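Local coordinates for yersinopine dehydrogenase (Yersinia pestis, PDB 6C4M), which catalyses the NADPH-dependent reductive condensation of pyruvate with an aminobutanoate intermediate, the last step in making the metallophore yersinopine, at residues Asn21-Leu26 and Ser224-Trp229; Thr25-Ala30 and Val39-Thr44; Cys93-Asp96 and Gln100-Gly103; Ala119-Ile124 and Gly145-Asn150. All coordinates share one frame; numbering follows the deposited sequence.

Contact 1 of 4, residues Asn21-Leu26 and Ser224-Trp229; sequences NTLPTL and SAEMSW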
# COMPACT_ATOMS: atom_id res chain seq x y z
N ASN A 21 15.86 -21.04 -39.93
CA ASN A 21 15.40 -19.65 -40.00
C ASN A 21 14.85 -19.28 -41.37
O ASN A 21 14.53 -18.11 -41.61
CB ASN A 21 16.51 -18.69 -39.56
CG ASN A 21 17.76 -18.81 -40.38
OD1 ASN A 21 18.31 -19.92 -40.57
ND2 ASN A 21 18.26 -17.66 -40.84
N THR A 22 14.67 -20.25 -42.25
CA THR A 22 13.97 -20.04 -43.51
C THR A 22 12.70 -20.88 -43.64
O THR A 22 12.13 -20.95 -44.75
CB THR A 22 14.88 -20.36 -44.70
OG1 THR A 22 15.07 -21.78 -44.78
CG2 THR A 22 16.21 -19.65 -44.54
N LEU A 23 12.27 -21.57 -42.59
CA LEU A 23 11.10 -22.45 -42.71
C LEU A 23 9.81 -21.66 -42.94
O LEU A 23 9.54 -20.71 -42.20
CB LEU A 23 10.90 -23.30 -41.46
CG LEU A 23 12.01 -24.24 -41.00
CD1 LEU A 23 11.50 -25.11 -39.83
CD2 LEU A 23 12.47 -25.08 -42.09
N PRO A 24 8.98 -22.03 -43.92
CA PRO A 24 7.68 -21.37 -44.06
C PRO A 24 6.88 -21.53 -42.76
O PRO A 24 6.74 -22.63 -42.23
CB PRO A 24 7.01 -22.10 -45.22
CG PRO A 24 7.86 -23.34 -45.45
CD PRO A 24 9.22 -23.00 -45.00
N THR A 25 6.40 -20.40 -42.26
CA THR A 25 5.82 -20.33 -40.92
C THR A 25 4.43 -19.75 -41.02
O THR A 25 4.23 -18.70 -41.63
CB THR A 25 6.67 -19.49 -39.99
OG1 THR A 25 7.99 -20.03 -39.98
CG2 THR A 25 6.09 -19.56 -38.59
N LEU A 26 3.47 -20.46 -40.43
CA LEU A 26 2.07 -20.03 -40.38
C LEU A 26 1.74 -19.62 -38.95
O LEU A 26 1.78 -20.45 -38.03
CB LEU A 26 1.13 -21.13 -40.89
CG LEU A 26 -0.37 -20.85 -40.66
CD1 LEU A 26 -0.75 -19.47 -41.22
CD2 LEU A 26 -1.27 -21.94 -41.27
N SER A 224 17.98 -28.42 -29.66
CA SER A 224 17.36 -28.60 -30.96
C SER A 224 17.53 -27.35 -31.81
O SER A 224 17.62 -26.22 -31.29
CB SER A 224 15.87 -28.95 -30.82
OG SER A 224 15.07 -27.79 -30.55
N ALA A 225 17.59 -27.57 -33.13
CA ALA A 225 17.60 -26.45 -34.08
C ALA A 225 16.45 -25.46 -33.84
O ALA A 225 16.65 -24.25 -33.97
CB ALA A 225 17.54 -26.98 -35.52
N GLU A 226 15.24 -25.94 -33.51
CA GLU A 226 14.14 -25.00 -33.28
C GLU A 226 14.39 -24.16 -32.04
O GLU A 226 14.16 -22.95 -32.05
CB GLU A 226 12.80 -25.74 -33.11
CG GLU A 226 12.04 -26.02 -34.40
CD GLU A 226 11.62 -24.75 -35.11
OE1 GLU A 226 12.43 -24.24 -35.92
OE2 GLU A 226 10.50 -24.25 -34.88
N MET A 227 14.82 -24.81 -30.95
CA MET A 227 15.20 -24.07 -29.74
C MET A 227 16.28 -23.04 -30.03
O MET A 227 16.20 -21.90 -29.54
CB MET A 227 15.71 -25.04 -28.68
CG MET A 227 14.68 -26.08 -28.28
SD MET A 227 13.94 -25.69 -26.73
CE MET A 227 13.94 -27.35 -26.03
N SER A 228 17.28 -23.42 -30.83
CA SER A 228 18.34 -22.48 -31.19
C SER A 228 17.77 -21.33 -31.99
O SER A 228 18.16 -20.17 -31.81
CB SER A 228 19.44 -23.18 -31.99
OG SER A 228 20.03 -24.21 -31.23
N TRP A 229 16.83 -21.64 -32.88
CA TRP A 229 16.22 -20.61 -33.70
C TRP A 229 15.44 -19.64 -32.83
O TRP A 229 15.60 -18.42 -32.94
CB TRP A 229 15.31 -21.24 -34.76
CG TRP A 229 14.48 -20.23 -35.47
CD1 TRP A 229 14.89 -19.38 -36.44
CD2 TRP A 229 13.10 -19.97 -35.26
NE1 TRP A 229 13.85 -18.58 -36.84
CE2 TRP A 229 12.73 -18.93 -36.13
CE3 TRP A 229 12.14 -20.50 -34.41
CZ2 TRP A 229 11.44 -18.42 -36.18
CZ3 TRP A 229 10.87 -20.00 -34.46
CH2 TRP A 229 10.52 -18.97 -35.34
O HOH W 1 13.59 -16.70 -38.88
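The indole of W229 brings its pyrrole edge up to N21: CD1 of W229 lies 3.6 Å from N21 CB, which sits close to the ring plane, so this is an edge contact and no stack. NE1 of W229 is nearly as close, 3.7 Å from N21 CA. With CG anti to the backbone N (chi1 170°), the indole swings out from its helix to meet the other segment. N21 turns its amide elsewhere, and ND2 bonds to the carbonyl of T44. A water joins the backbone carbonyl of N21 to the indole N-H, accepting from W229 NE1 at 2.8 Å and donating to N21 O at 3.2 Å; it lies in the indole plane, as befits a partner of the ring N-H.

The contact ties the lead-in to strand 25-28, which pairs with strands 49-52 and 107-110 in the large mixed sheet of this Rossmann-type dehydrogenase, to the start of helix 225-235, which follows the long strand 203-217 of the same sheet. Further along the segment, L23 lies obliquely across E226, its CD1 methyl 4.1 Å from E226 OE1. The E226 chain folds back at chi2 (-63°), and its carboxylate is held by a salt bridge to R107 and by hydrogen bonds to H20 and S134. R107 also makes a cation-pi contact with W229 and a hydrogen bond to T25 OG1. That hydroxyl in turn donates to L23 O at 2.8 Å, approaching from above the carbonyl plane.

Contact 2 of 4, residues Thr25-Ala30 and Val39-Thr44; sequences TLILGA and VDISAT. With NAP (NADP nicotinamide-adenine-dinucleotide phosphate), chain B.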
# COMPACT_ATOMS: atom_id res chain seq x y z
N THR A 25 6.40 -20.40 -42.26
CA THR A 25 5.82 -20.33 -40.92
C THR A 25 4.43 -19.75 -41.02
O THR A 25 4.23 -18.70 -41.63
CB THR A 25 6.67 -19.49 -39.99
OG1 THR A 25 7.99 -20.03 -39.98
CG2 THR A 25 6.09 -19.56 -38.59
N LEU A 26 3.47 -20.46 -40.43
CA LEU A 26 2.07 -20.03 -40.38
C LEU A 26 1.74 -19.62 -38.95
O LEU A 26 1.78 -20.45 -38.03
CB LEU A 26 1.13 -21.13 -40.89
CG LEU A 26 -0.37 -20.85 -40.66
CD1 LEU A 26 -0.75 -19.47 -41.22
CD2 LEU A 26 -1.27 -21.94 -41.27
N ILE A 27 1.45 -18.34 -38.75
CA ILE A 27 1.08 -17.81 -37.43
C ILE A 27 -0.44 -17.87 -37.28
O ILE A 27 -1.17 -17.20 -38.01
CB ILE A 27 1.58 -16.37 -37.25
CG1 ILE A 27 3.12 -16.30 -37.41
CG2 ILE A 27 1.16 -15.80 -35.86
CD1 ILE A 27 3.68 -14.93 -37.35
N LEU A 28 -0.92 -18.64 -36.29
CA LEU A 28 -2.36 -18.79 -36.05
C LEU A 28 -2.80 -17.81 -34.98
O LEU A 28 -2.53 -17.99 -33.78
CB LEU A 28 -2.73 -20.21 -35.64
CG LEU A 28 -2.35 -21.28 -36.67
CD1 LEU A 28 -2.72 -22.64 -36.10
CD2 LEU A 28 -3.04 -21.08 -38.05
N GLY A 29 -3.51 -16.78 -35.41
CA GLY A 29 -3.97 -15.74 -34.52
C GLY A 29 -3.20 -14.49 -34.84
O GLY A 29 -1.97 -14.54 -34.97
N ALA A 30 -3.92 -13.38 -35.04
CA ALA A 30 -3.33 -12.12 -35.47
C ALA A 30 -3.65 -11.00 -34.49
O ALA A 30 -4.10 -9.92 -34.90
CB ALA A 30 -3.82 -11.77 -36.87
N VAL A 39 7.60 -9.65 -37.37
CA VAL A 39 8.79 -8.84 -37.64
C VAL A 39 10.03 -9.56 -37.15
O VAL A 39 11.05 -9.62 -37.86
CB VAL A 39 8.64 -7.46 -36.97
CG1 VAL A 39 9.97 -6.72 -36.90
CG2 VAL A 39 7.62 -6.63 -37.72
N ASP A 40 9.96 -10.16 -35.96
CA ASP A 40 11.10 -10.86 -35.39
C ASP A 40 11.53 -12.05 -36.26
O ASP A 40 12.73 -12.31 -36.42
CB ASP A 40 10.77 -11.31 -33.97
CG ASP A 40 10.85 -10.15 -32.96
OD1 ASP A 40 11.41 -9.10 -33.33
OD2 ASP A 40 10.35 -10.29 -31.83
N ILE A 41 10.56 -12.77 -36.85
CA ILE A 41 10.92 -13.89 -37.71
C ILE A 41 11.57 -13.38 -38.99
O ILE A 41 12.61 -13.89 -39.43
CB ILE A 41 9.68 -14.75 -38.02
CG1 ILE A 41 9.13 -15.35 -36.72
CG2 ILE A 41 10.05 -15.87 -39.01
CD1 ILE A 41 7.83 -16.06 -36.88
N SER A 42 10.94 -12.38 -39.63
CA SER A 42 11.46 -11.80 -40.86
C SER A 42 12.83 -11.16 -40.65
O SER A 42 13.65 -11.12 -41.58
CB SER A 42 10.46 -10.76 -41.37
OG SER A 42 10.80 -10.28 -42.66
N ALA A 43 13.11 -10.65 -39.45
CA ALA A 43 14.40 -10.05 -39.19
C ALA A 43 15.48 -11.09 -38.98
O ALA A 43 16.67 -10.77 -39.06
CB ALA A 43 14.32 -9.14 -37.94
N THR A 44 15.09 -12.33 -38.68
CA THR A 44 16.02 -13.40 -38.33
C THR A 44 16.33 -14.31 -39.52
O THR A 44 17.28 -15.10 -39.44
CB THR A 44 15.43 -14.21 -37.16
OG1 THR A 44 15.36 -13.37 -35.99
CG2 THR A 44 16.28 -15.41 -36.81
PA NAP B . -5.19 -11.65 -28.29
O1A NAP B . -4.73 -12.59 -27.25
O2A NAP B . -6.18 -10.60 -27.73
O5B NAP B . -5.89 -12.53 -29.48
C5B NAP B . -4.96 -13.25 -30.33
C4B NAP B . -5.79 -13.97 -31.41
O4B NAP B . -6.76 -14.92 -30.67
C3B NAP B . -6.51 -13.15 -32.10
O3B NAP B . -6.60 -13.58 -33.49
C2B NAP B . -8.01 -13.23 -31.44
O2B NAP B . -9.02 -12.88 -32.44
C1B NAP B . -8.17 -14.45 -31.07
N9A NAP B . -8.92 -14.43 -29.82
C8A NAP B . -8.84 -13.75 -28.67
N7A NAP B . -9.85 -14.19 -27.92
C5A NAP B . -10.54 -15.14 -28.63
C6A NAP B . -11.64 -15.87 -28.24
N6A NAP B . -12.48 -15.92 -27.04
N1A NAP B . -12.16 -16.77 -29.09
C2A NAP B . -11.59 -16.97 -30.33
N3A NAP B . -10.50 -16.24 -30.71
C4A NAP B . -9.97 -15.32 -29.83
O3 NAP B . -3.85 -10.87 -28.88
PN NAP B . -2.32 -10.87 -28.38
O1N NAP B . -1.53 -10.77 -29.61
O2N NAP B . -2.18 -9.63 -27.46
O5D NAP B . -1.86 -12.19 -27.46
C5D NAP B . -1.19 -13.33 -28.07
C4D NAP B . -0.90 -14.32 -26.93
O4D NAP B . 0.08 -13.66 -25.86
C3D NAP B . -1.97 -14.67 -26.23
O3D NAP B . -1.67 -16.05 -25.69
C2D NAP B . -2.03 -13.74 -25.02
O2D NAP B . -2.57 -14.42 -23.98
C1D NAP B . -0.53 -13.52 -24.72
N1N NAP B . -0.19 -12.19 -24.16
C2N NAP B . 0.07 -11.12 -24.95
C3N NAP B . 0.42 -9.89 -24.35
C7N NAP B . 0.71 -8.65 -25.21
O7N NAP B . 1.42 -7.80 -24.83
N7N NAP B . 0.08 -8.57 -26.50
C4N NAP B . 0.48 -9.78 -22.99
C5N NAP B . 0.22 -10.84 -22.21
C6N NAP B . -0.12 -12.07 -22.80
P2B NAP B . -9.43 -11.25 -32.71
O1X NAP B . -10.41 -10.86 -31.62
O2X NAP B . -8.21 -10.40 -32.61
O3X NAP B . -10.11 -11.14 -34.05
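T25 opens the strand by setting its CG2 methyl 4.3 Å from I41 CD1, the end of the one helix side chain that reaches across. CG1 and CD1 of I41 run out extended (chi2 173°), which carries that methyl across to the strand. The next residue, L26, turns to the other face of the sheet, where it packs on L108, W105 and A101. I27 comes back to the helix side, and its own CD1 meets I41 CD1 at 4.3 Å; the isoleucine methyl is thus shared between two alternate strand residues. These are loose van der Waals contacts with no hydrogen bond among them, and L49, I109 and W229 close in around I41. L28 points to the far face again, onto I124.

At G29 the strand gives way to a turn. Its phi of 111° is one that glycine adopts without strain, and its CA lies 3.6 Å from NADP O3B, so the ribose rests close against bare backbone. A30 follows with a direct bond, its N donating to NADP O3B at 3.1 Å and 150°; A30 N is also hydrogen-bonded to N53 OD1, which itself binds the cofactor. Towards the other end of helix 32-44, T44 OG1 folds back onto D40 O at 2.9 Å.

Strand, glycine-bearing turn, helix and the following strand 49-52 form the first beta-alpha-beta unit of a Rossmann-type dinucleotide fold, here gripping the adenosine ribose of NADP.

Contact 3 of 4, residues Cys93-Asp96 and Gln100-Gly103; sequences CYID and QAVG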
# COMPACT_ATOMS: atom_id res chain seq x y z
N CYS A 93 0.64 -15.06 -47.12
CA CYS A 93 -0.61 -15.79 -47.19
C CYS A 93 -1.44 -15.42 -45.97
O CYS A 93 -0.92 -15.47 -44.85
CB CYS A 93 -0.35 -17.29 -47.26
SG CYS A 93 -1.83 -18.27 -47.33
N TYR A 94 -2.70 -15.05 -46.18
CA TYR A 94 -3.61 -14.77 -45.08
C TYR A 94 -4.87 -15.60 -45.29
O TYR A 94 -5.40 -15.66 -46.40
CB TYR A 94 -3.96 -13.29 -45.00
CG TYR A 94 -4.87 -12.90 -43.84
CD1 TYR A 94 -6.25 -12.91 -43.97
CD2 TYR A 94 -4.34 -12.50 -42.62
CE1 TYR A 94 -7.08 -12.53 -42.91
CE2 TYR A 94 -5.13 -12.14 -41.58
CZ TYR A 94 -6.51 -12.15 -41.72
OH TYR A 94 -7.29 -11.77 -40.66
N ILE A 95 -5.31 -16.26 -44.21
CA ILE A 95 -6.52 -17.08 -44.23
C ILE A 95 -7.36 -16.73 -43.01
O ILE A 95 -6.87 -16.21 -42.00
CB ILE A 95 -6.20 -18.58 -44.22
CG1 ILE A 95 -5.25 -18.90 -43.06
CG2 ILE A 95 -5.65 -19.01 -45.60
CD1 ILE A 95 -5.00 -20.40 -42.85
N ASP A 96 -8.66 -17.02 -43.12
CA ASP A 96 -9.58 -16.85 -42.01
C ASP A 96 -10.40 -18.11 -41.77
O ASP A 96 -11.39 -18.05 -41.05
CB ASP A 96 -10.50 -15.65 -42.25
CG ASP A 96 -11.50 -15.88 -43.36
OD1 ASP A 96 -11.37 -16.91 -44.05
OD2 ASP A 96 -12.38 -15.01 -43.55
N GLN A 100 -8.30 -23.98 -44.23
CA GLN A 100 -7.34 -23.56 -45.24
C GLN A 100 -5.89 -23.57 -44.73
O GLN A 100 -4.99 -23.12 -45.45
CB GLN A 100 -7.68 -22.15 -45.76
CG GLN A 100 -8.98 -22.05 -46.58
CD GLN A 100 -9.42 -20.60 -46.76
OE1 GLN A 100 -9.32 -19.77 -45.85
NE2 GLN A 100 -9.91 -20.28 -47.95
N ALA A 101 -5.64 -24.07 -43.51
CA ALA A 101 -4.27 -24.16 -42.97
C ALA A 101 -3.63 -25.42 -43.52
O ALA A 101 -3.55 -26.47 -42.87
CB ALA A 101 -4.29 -24.14 -41.44
N VAL A 102 -3.17 -25.33 -44.78
CA VAL A 102 -2.69 -26.47 -45.54
C VAL A 102 -1.50 -26.07 -46.40
O VAL A 102 -1.30 -24.89 -46.71
CB VAL A 102 -3.78 -27.05 -46.47
CG1 VAL A 102 -4.99 -27.43 -45.68
CG2 VAL A 102 -4.13 -26.07 -47.57
N GLY A 103 -0.76 -27.06 -46.84
CA GLY A 103 0.36 -26.81 -47.74
C GLY A 103 1.71 -27.12 -47.14
O GLY A 103 1.83 -28.04 -46.32
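The side chains of I95 and Q100 lie alongside and run antiparallel to one another, with the isoleucine's branch point against the start and the end of the glutamine chain. I95 CG2 lies 3.7 Å from Q100 CB, and I95 CB is just as near Q100 OE1. The other branch of I95 starts between the backbone N and the carbonyl carbon (chi1 53°) and runs on extended, so that CD1 comes to 3.8 Å from A101 N and 4.1 Å from A101 CB.

Beyond this overlap the amide of Q100 draws alongside D96. The two flat groups are turned about 30° apart, and D96 OD1 stays 4.0 Å from Q100 OE1, with no hydrogen bond between them. The D96 carboxylate instead holds a salt bridge with K63 through OD2. A101 itself is the centre of an inverse gamma turn, closed by a weak bond from V102 N to Q100 O.

The D96 side chain lies about 4 Å from that of P55 in the NADP(+)-binding segment 53-58, and K63 belongs to helix 57-68. Strand 93-95 extends the Rossmann-type sheet parallel to strand 49-52, bonding to L51 and N53; I95 packs on Y52, and Y94 leans on helix 57-68.

Contact 4 of 4, residues Ala119-Ile124 and Gly145-Asn150; sequences AVLQQI and GLMVQN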
# COMPACT_ATOMS: atom_id res chain seq x y z
N ALA A 119 -9.53 -25.84 -29.41
CA ALA A 119 -10.52 -25.55 -30.44
C ALA A 119 -9.84 -25.30 -31.78
O ALA A 119 -10.33 -25.72 -32.83
CB ALA A 119 -11.38 -24.35 -30.00
N VAL A 120 -8.66 -24.66 -31.75
CA VAL A 120 -7.91 -24.39 -32.97
C VAL A 120 -7.32 -25.68 -33.52
O VAL A 120 -7.54 -26.04 -34.68
CB VAL A 120 -6.81 -23.34 -32.70
CG1 VAL A 120 -5.82 -23.24 -33.90
CG2 VAL A 120 -7.42 -21.98 -32.42
N LEU A 121 -6.59 -26.42 -32.69
CA LEU A 121 -5.89 -27.59 -33.19
C LEU A 121 -6.85 -28.63 -33.76
O LEU A 121 -6.50 -29.32 -34.74
CB LEU A 121 -5.02 -28.19 -32.08
CG LEU A 121 -3.82 -27.30 -31.73
CD1 LEU A 121 -3.18 -27.82 -30.45
CD2 LEU A 121 -2.78 -27.20 -32.82
N GLN A 122 -8.07 -28.74 -33.22
CA GLN A 122 -9.06 -29.69 -33.73
C GLN A 122 -9.55 -29.34 -35.13
O GLN A 122 -10.09 -30.21 -35.83
CB GLN A 122 -10.28 -29.75 -32.80
CG GLN A 122 -10.09 -30.56 -31.50
CD GLN A 122 -9.77 -32.05 -31.73
OE1 GLN A 122 -8.70 -32.40 -32.22
NE2 GLN A 122 -10.69 -32.92 -31.37
N GLN A 123 -9.40 -28.09 -35.54
CA GLN A 123 -9.82 -27.66 -36.86
C GLN A 123 -8.71 -27.74 -37.91
O GLN A 123 -8.97 -27.46 -39.07
CB GLN A 123 -10.37 -26.24 -36.80
CG GLN A 123 -11.73 -26.09 -36.08
CD GLN A 123 -12.13 -24.64 -35.91
OE1 GLN A 123 -12.54 -23.97 -36.86
NE2 GLN A 123 -11.97 -24.12 -34.69
N ILE A 124 -7.48 -28.09 -37.54
CA ILE A 124 -6.38 -28.08 -38.50
C ILE A 124 -6.36 -29.41 -39.25
O ILE A 124 -6.34 -30.48 -38.64
CB ILE A 124 -5.02 -27.82 -37.83
CG1 ILE A 124 -4.94 -26.34 -37.40
CG2 ILE A 124 -3.85 -28.16 -38.80
CD1 ILE A 124 -3.96 -26.07 -36.39
N GLY A 145 1.19 -28.24 -23.32
CA GLY A 145 2.06 -29.04 -24.16
C GLY A 145 1.64 -30.50 -24.19
O GLY A 145 1.63 -31.12 -25.24
N LEU A 146 1.31 -31.06 -23.03
CA LEU A 146 0.80 -32.42 -22.98
C LEU A 146 -0.44 -32.56 -23.86
O LEU A 146 -0.60 -33.56 -24.56
CB LEU A 146 0.47 -32.81 -21.55
CG LEU A 146 1.63 -33.13 -20.64
CD1 LEU A 146 1.20 -33.11 -19.17
CD2 LEU A 146 2.23 -34.47 -21.01
N MET A 147 -1.34 -31.58 -23.79
CA MET A 147 -2.57 -31.63 -24.58
C MET A 147 -2.24 -31.63 -26.07
O MET A 147 -2.76 -32.45 -26.84
CB MET A 147 -3.44 -30.44 -24.23
CG MET A 147 -4.93 -30.62 -24.51
SD MET A 147 -5.68 -29.05 -24.98
CE MET A 147 -4.96 -29.17 -26.67
N VAL A 148 -1.41 -30.69 -26.50
CA VAL A 148 -1.02 -30.62 -27.91
C VAL A 148 -0.31 -31.90 -28.35
O VAL A 148 -0.54 -32.38 -29.47
CB VAL A 148 -0.16 -29.37 -28.14
CG1 VAL A 148 0.46 -29.35 -29.54
CG2 VAL A 148 -1.03 -28.17 -27.88
N GLN A 149 0.57 -32.45 -27.52
CA GLN A 149 1.22 -33.71 -27.89
C GLN A 149 0.19 -34.77 -28.21
O GLN A 149 0.32 -35.55 -29.17
CB GLN A 149 2.09 -34.25 -26.76
CG GLN A 149 3.43 -33.63 -26.56
CD GLN A 149 4.16 -34.37 -25.46
OE1 GLN A 149 4.31 -33.85 -24.38
NE2 GLN A 149 4.55 -35.61 -25.72
N ASN A 150 -0.80 -34.88 -27.32
CA ASN A 150 -1.81 -35.93 -27.46
C ASN A 150 -2.54 -35.80 -28.79
O ASN A 150 -2.72 -36.79 -29.51
CB ASN A 150 -2.79 -35.85 -26.29
CG ASN A 150 -3.78 -36.97 -26.30
OD1 ASN A 150 -4.78 -36.91 -27.00
ND2 ASN A 150 -3.48 -38.02 -25.55
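L121 sets its CD1 methyl 3.4 Å from V148 CG2, tighter than a usual carbon-carbon contact, and 4.1 Å from V148 CG1, so a single leucine methyl faces both branches of the valine. The two side chains cross at about a right angle. L121 is extended at chi2 (169°), which pushes CD1 straight out towards the neighbouring helix. The same methyl meets M147 CE at 4.4 Å: the thioether chain starts off to the side of the helix, but its end comes round to the leucine. M147 also packs on I466 of helix 459-471, while L121 rests on L110 of the sheet and on L151.

Helix 117-121 follows strand 107-110 and leads on to strand 134-137; helix 144-154 comes next and leads to strand 161-165. The three strands are neighbours and parallel, so the contact joins two consecutive beta-alpha-beta crossover helices of the Rossmann-type sheet.

No hydrogen bond crosses between the two segments. A type I turn runs from L121 to I124, with I124 N bonding to L121 O at 3.2 Å. The Q123 side chain reaches back to A119: NE2 donates to A119 O at 3.0 Å and 158°, with the acceptor in the plane of the glutamine amide but the donor well above the carbonyl plane of A119. In the partner helix, Q149 N to G145 O is regular at 2.8 Å, and G145 N donates to E251.

Overall arrangement
Contacts 1 and 2 start from the same strand, 25-28, and meet on one face of it, where W229 packs on I41 and N21 ND2 probably bonds to T44 O. L26 and L28 point to the other face, touching A101 of contact 3 and V120 and I124 of contact 4. Contacts 2 and 4 are buried and purely apolar across their segments. Contacts 1 and 3 are mostly buried but reach solvent at one residue each, the partly exposed N21 and the exposed Q100, and their chemistry is mixed: a water bridge and buried charges in 21-26/224-229, a salt-bridged carboxylate in 93-96/100-103. Of the four, contact 2 alone touches NADP.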